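Local coordinates for putative iron binding protein (Bordetella pertussis Tohama I, PDB 1Y9U), which binds ferric iron through tyrosine side chains and, as a periplasmic solute-binding protein, probably serves iron uptake, at residues L171-A183 with I190-M204. Residues are numbered along the deposited sequence; the frame is centred on the assembly and turned at random. Where two conformers were deposited one is given.
Sequences LARKAAGGDRDVA and ICDIGLANAYYVGHM
D179 and V182 face strand 193-197 from helix 179-183, the two axes 7.7 Å apart and running 140° to each other, while helix 198-204 follows directly on the strand. V182 rests on the strand where G194 has no side chain: its CG1, anti to the backbone N (chi1 173°), lies 3.7 Å from G194 CA, and CG2 reaches toward A196 CB. D179 points its carboxylate at the turn from strand to helix. Its OD2 accepts the backbone N-H of N197 (N to OD2 2.8 Å), the donor standing above the carboxylate plane, and also pairs with R107; OD1 accepts a hydrogen bond from a water that also donates to L195 O. The same OD2 sits at the edge of the Y200 ring, 3.4 Å from CE1, with carboxylate and ring planes nearly perpendicular. In this periplasmic binding protein fold the turn leads into Y199 and Y200, which with Y143 coordinate ferric iron in metal-bound forms; no iron is bound here, and the hydroxyl of Y200 hydrogen-bonds that of Y143. The R180 chain bends at its third torsion, and Y200 CD2 lies over one face of the R180 guanidinium, 3.5 Å from CZ, with the guanidinium and ring planes inclined by 52°. Against the aliphatic part of R180, M204 SD lies 3.8 Å from R180 CG, and M204 CE meets A183 CB. At the far end A172 CB packs on I190 CG2 and on CB of C191, whose sulfur forms a disulfide with C135.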
loop_
_atom_site.group_PDB
_atom_site.type_symbol
_atom_site.label_atom_id
_atom_site.label_comp_id
_atom_site.label_asym_id
_atom_site.label_seq_id
_atom_site.Cartn_x
_atom_site.Cartn_y
_atom_site.Cartn_z
ATOM N N LEU A 171 7.990 16.680 15.718
ATOM C CA LEU A 171 7.712 17.232 14.399
ATOM C C LEU A 171 8.342 18.586 14.187
ATOM O O LEU A 171 8.303 19.461 15.046
ATOM C CB LEU A 171 6.209 17.268 14.110
ATOM C CG LEU A 171 5.502 15.902 14.155
ATOM C CD1 LEU A 171 4.047 16.059 13.770
ATOM C CD2 LEU A 171 6.200 14.861 13.288
ATOM N N ALA A 172 8.914 18.769 12.992
ATOM C CA ALA A 172 9.514 20.035 12.589
ATOM C C ALA A 172 8.473 21.049 12.169
ATOM O O ALA A 172 8.729 22.245 12.197
ATOM C CB ALA A 172 10.480 19.792 11.427
ATOM N N ARG A 173 7.321 20.564 11.738
ATOM C CA ARG A 173 6.216 21.407 11.321
ATOM C C ARG A 173 4.948 20.560 11.483
ATOM O O ARG A 173 5.022 19.369 11.778
ATOM C CB ARG A 173 6.413 21.978 9.892
ATOM C CG ARG A 173 7.049 21.063 8.851
ATOM C CD ARG A 173 6.131 20.019 8.366
ATOM N NE ARG A 173 6.537 19.409 7.097
ATOM C CZ ARG A 173 5.871 18.405 6.548
ATOM N NH1 ARG A 173 4.802 17.915 7.172
ATOM N NH2 ARG A 173 6.260 17.891 5.390
ATOM N N LYS A 174 3.787 21.163 11.311
ATOM C CA LYS A 174 2.554 20.477 11.619
ATOM C C LYS A 174 2.373 19.305 10.646
ATOM O O LYS A 174 2.846 19.321 9.497
ATOM C CB LYS A 174 1.376 21.472 11.616
ATOM C CG LYS A 174 0.083 21.062 10.964
ATOM C CD LYS A 174 -0.355 22.098 9.923
ATOM C CE LYS A 174 -1.823 22.014 9.505
ATOM N NZ LYS A 174 -2.048 22.629 8.159
ATOM N N ALA A 175 1.728 18.260 11.148
ATOM C CA ALA A 175 1.418 17.080 10.364
ATOM C C ALA A 175 0.369 17.453 9.328
ATOM O O ALA A 175 -0.830 17.554 9.629
ATOM C CB ALA A 175 0.945 15.976 11.273
ATOM N N ALA A 176 0.845 17.656 8.105
ATOM C CA ALA A 176 0.042 18.210 7.022
ATOM C C ALA A 176 0.767 17.918 5.713
ATOM O O ALA A 176 1.877 17.407 5.719
ATOM C CB ALA A 176 -0.152 19.727 7.219
ATOM N N GLY A 177 0.156 18.297 4.601
ATOM C CA GLY A 177 0.751 18.063 3.297
ATOM C C GLY A 177 0.691 16.617 2.865
ATOM O O GLY A 177 -0.109 15.825 3.374
ATOM N N GLY A 178 1.570 16.259 1.931
ATOM C CA GLY A 178 1.607 14.905 1.413
ATOM C C GLY A 178 2.923 14.214 1.693
ATOM O O GLY A 178 3.833 14.746 2.317
ATOM N N ASP A 179 3.049 12.994 1.198
ATOM C CA ASP A 179 4.252 12.215 1.428
ATOM C C ASP A 179 5.469 12.821 0.724
ATOM O O ASP A 179 6.572 12.840 1.285
ATOM C CB ASP A 179 4.069 10.752 1.008
ATOM C CG ASP A 179 3.516 9.882 2.094
ATOM O OD1 ASP A 179 2.992 10.385 3.142
ATOM O OD2 ASP A 179 3.518 8.631 1.965
ATOM N N ARG A 180 5.295 13.300 -0.499
ATOM C CA ARG A 180 6.402 13.900 -1.221
ATOM C C ARG A 180 6.917 15.172 -0.545
ATOM O O ARG A 180 8.087 15.497 -0.665
ATOM C CB ARG A 180 6.072 14.135 -2.692
ATOM C CG ARG A 180 5.995 12.830 -3.456
ATOM C CD ARG A 180 5.519 12.988 -4.835
ATOM N NE ARG A 180 4.088 12.827 -4.784
ATOM C CZ ARG A 180 3.374 12.152 -5.648
ATOM N NH1 ARG A 180 3.930 11.596 -6.730
ATOM N NH2 ARG A 180 2.075 12.100 -5.457
ATOM N N ASP A 181 6.042 15.864 0.185
ATOM C CA ASP A 181 6.476 17.044 0.952
ATOM C C ASP A 181 7.545 16.717 1.991
ATOM O O ASP A 181 8.315 17.588 2.396
ATOM C CB ASP A 181 5.299 17.725 1.639
ATOM C CG ASP A 181 4.355 18.391 0.671
ATOM O OD1 ASP A 181 4.790 18.876 -0.419
ATOM O OD2 ASP A 181 3.157 18.506 0.974
ATOM N N VAL A 182 7.579 15.488 2.455
ATOM C CA VAL A 182 8.652 15.057 3.347
ATOM C C VAL A 182 9.992 15.214 2.651
ATOM O O VAL A 182 10.947 15.721 3.238
ATOM C CB VAL A 182 8.438 13.617 3.842
ATOM C CG1 VAL A 182 9.634 13.119 4.632
ATOM C CG2 VAL A 182 7.149 13.510 4.656
ATOM N N ALA A 183 10.085 14.746 1.401
ATOM C CA ALA A 183 11.326 14.881 0.634
ATOM C C ALA A 183 11.666 16.350 0.346
ATOM O O ALA A 183 12.813 16.790 0.497
ATOM C CB ALA A 183 11.222 14.091 -0.661
ATOM N N ILE A 190 14.423 21.647 6.674
ATOM C CA ILE A 190 13.388 21.726 7.722
ATOM C C ILE A 190 13.392 20.491 8.615
ATOM O O ILE A 190 13.193 20.587 9.837
ATOM C CB ILE A 190 11.992 21.916 7.039
ATOM C CG1 ILE A 190 11.923 23.316 6.417
ATOM C CG2 ILE A 190 10.823 21.647 7.980
ATOM C CD1 ILE A 190 10.744 23.490 5.523
ATOM N N CYS A 191 13.612 19.331 8.008
ATOM C CA CYS A 191 13.721 18.080 8.738
ATOM C C CYS A 191 14.822 17.214 8.150
ATOM O O CYS A 191 15.305 17.467 7.043
ATOM C CB CYS A 191 12.389 17.317 8.743
ATOM S SG CYS A 191 11.626 17.153 7.117
ATOM N N ASP A 192 15.257 16.215 8.901
ATOM C CA ASP A 192 16.275 15.270 8.455
ATOM C C ASP A 192 15.691 13.927 8.022
ATOM O O ASP A 192 16.283 13.232 7.223
ATOM C CB ASP A 192 17.320 15.032 9.557
ATOM C CG ASP A 192 18.190 16.240 9.796
ATOM O OD1 ASP A 192 18.306 17.098 8.891
ATOM O OD2 ASP A 192 18.772 16.388 10.881
ATOM N N ILE A 193 14.564 13.548 8.617
ATOM C CA ILE A 193 13.925 12.264 8.358
ATOM C C ILE A 193 12.412 12.431 8.367
ATOM O O ILE A 193 11.885 13.411 8.873
ATOM C CB ILE A 193 14.330 11.174 9.409
ATOM C CG1 ILE A 193 13.779 11.506 10.808
ATOM C CG2 ILE A 193 15.832 10.982 9.448
ATOM C CD1 ILE A 193 14.152 10.443 11.855
ATOM N N GLY A 194 11.700 11.460 7.815
ATOM C CA GLY A 194 10.244 11.455 7.919
ATOM C C GLY A 194 9.662 10.168 7.419
ATOM O O GLY A 194 10.325 9.449 6.690
ATOM N N LEU A 195 8.423 9.885 7.787
ATOM C CA LEU A 195 7.761 8.660 7.343
ATOM C C LEU A 195 6.931 8.966 6.129
ATOM O O LEU A 195 6.195 9.948 6.104
ATOM C CB LEU A 195 6.829 8.099 8.427
ATOM C CG LEU A 195 7.478 7.378 9.597
ATOM C CD1 LEU A 195 6.417 7.067 10.658
ATOM C CD2 LEU A 195 8.172 6.112 9.128
ATOM N N ALA A 196 7.069 8.119 5.115
ATOM C CA ALA A 196 6.378 8.282 3.846
ATOM C C ALA A 196 6.525 6.994 3.043
ATOM O O ALA A 196 7.364 6.149 3.346
ATOM C CB ALA A 196 6.916 9.474 3.091
ATOM N N ASN A 197 5.692 6.811 2.022
ATOM C CA ASN A 197 5.666 5.546 1.318
ATOM C C ASN A 197 6.800 5.443 0.277
ATOM O O ASN A 197 7.124 6.406 -0.421
ATOM C CB ASN A 197 4.332 5.303 0.678
ATOM C CG ASN A 197 3.286 4.864 1.662
ATOM O OD1 ASN A 197 3.584 4.577 2.780
ATOM N ND2 ASN A 197 2.035 4.831 1.228
ATOM N N ALA A 198 7.382 4.254 0.155
ATOM C CA ALA A 198 8.549 4.038 -0.688
ATOM C C ALA A 198 8.288 4.297 -2.161
ATOM O O ALA A 198 9.134 4.785 -2.887
ATOM C CB ALA A 198 9.018 2.617 -0.503
ATOM N N TYR A 199 7.154 3.803 -2.735
ATOM C CA TYR A 199 6.764 4.124 -4.240
ATOM C C TYR A 199 6.891 5.628 -4.630
ATOM O O TYR A 199 7.224 5.979 -5.786
ATOM C CB TYR A 199 5.343 3.564 -4.737
ATOM C CG TYR A 199 4.080 4.175 -4.051
ATOM C CD1 TYR A 199 3.612 5.394 -4.468
ATOM C CD2 TYR A 199 3.385 3.536 -3.049
ATOM C CE1 TYR A 199 2.511 5.978 -3.906
ATOM C CE2 TYR A 199 2.258 4.178 -2.447
ATOM C CZ TYR A 199 1.854 5.353 -2.924
ATOM O OH TYR A 199 0.759 5.884 -2.279
ATOM N N TYR A 200 6.632 6.536 -3.708
ATOM C CA TYR A 200 6.802 7.919 -4.116
ATOM C C TYR A 200 8.269 8.241 -4.434
ATOM O O TYR A 200 8.553 9.103 -5.272
ATOM C CB TYR A 200 6.331 8.903 -3.077
ATOM C CG TYR A 200 4.845 8.867 -2.832
ATOM C CD1 TYR A 200 4.320 8.455 -1.603
ATOM C CD2 TYR A 200 3.948 9.247 -3.816
ATOM C CE1 TYR A 200 2.970 8.433 -1.377
ATOM C CE2 TYR A 200 2.597 9.237 -3.587
ATOM C CZ TYR A 200 2.117 8.836 -2.360
ATOM O OH TYR A 200 0.759 8.819 -2.150
ATOM N N VAL A 201 9.198 7.543 -3.785
ATOM C CA VAL A 201 10.620 7.700 -4.057
ATOM C C VAL A 201 10.928 7.055 -5.417
ATOM O O VAL A 201 11.761 7.568 -6.162
ATOM C CB VAL A 201 11.488 7.111 -2.931
ATOM C CG1 VAL A 201 12.976 7.375 -3.215
ATOM C CG2 VAL A 201 11.070 7.670 -1.587
ATOM N N GLY A 202 10.256 5.954 -5.764
ATOM C CA GLY A 202 10.306 5.417 -7.115
ATOM C C GLY A 202 9.916 6.475 -8.135
ATOM O O GLY A 202 10.608 6.659 -9.140
ATOM N N HIS A 203 8.831 7.215 -7.901
ATOM C CA HIS A 203 8.422 8.289 -8.797
ATOM C C HIS A 203 9.454 9.394 -8.855
ATOM O O HIS A 203 9.854 9.808 -9.933
ATOM C CB HIS A 203 7.078 8.859 -8.356
ATOM C CG HIS A 203 5.913 7.969 -8.673
ATOM N ND1 HIS A 203 5.417 7.823 -9.952
ATOM C CD2 HIS A 203 5.162 7.170 -7.888
ATOM C CE1 HIS A 203 4.414 6.968 -9.936
ATOM N NE2 HIS A 203 4.239 6.555 -8.698
ATOM N N MET A 204 9.892 9.886 -7.711
ATOM C CA MET A 204 10.762 11.045 -7.702
ATOM C C MET A 204 12.147 10.787 -8.298
ATOM O O MET A 204 12.645 11.596 -9.083
ATOM C CB MET A 204 10.891 11.597 -6.297
ATOM C CG MET A 204 9.593 12.230 -5.754
ATOM S SD MET A 204 9.766 12.976 -4.107
ATOM C CE MET A 204 9.842 11.519 -3.093
HETATM O O HOH W 1 3.947 11.391 5.570
#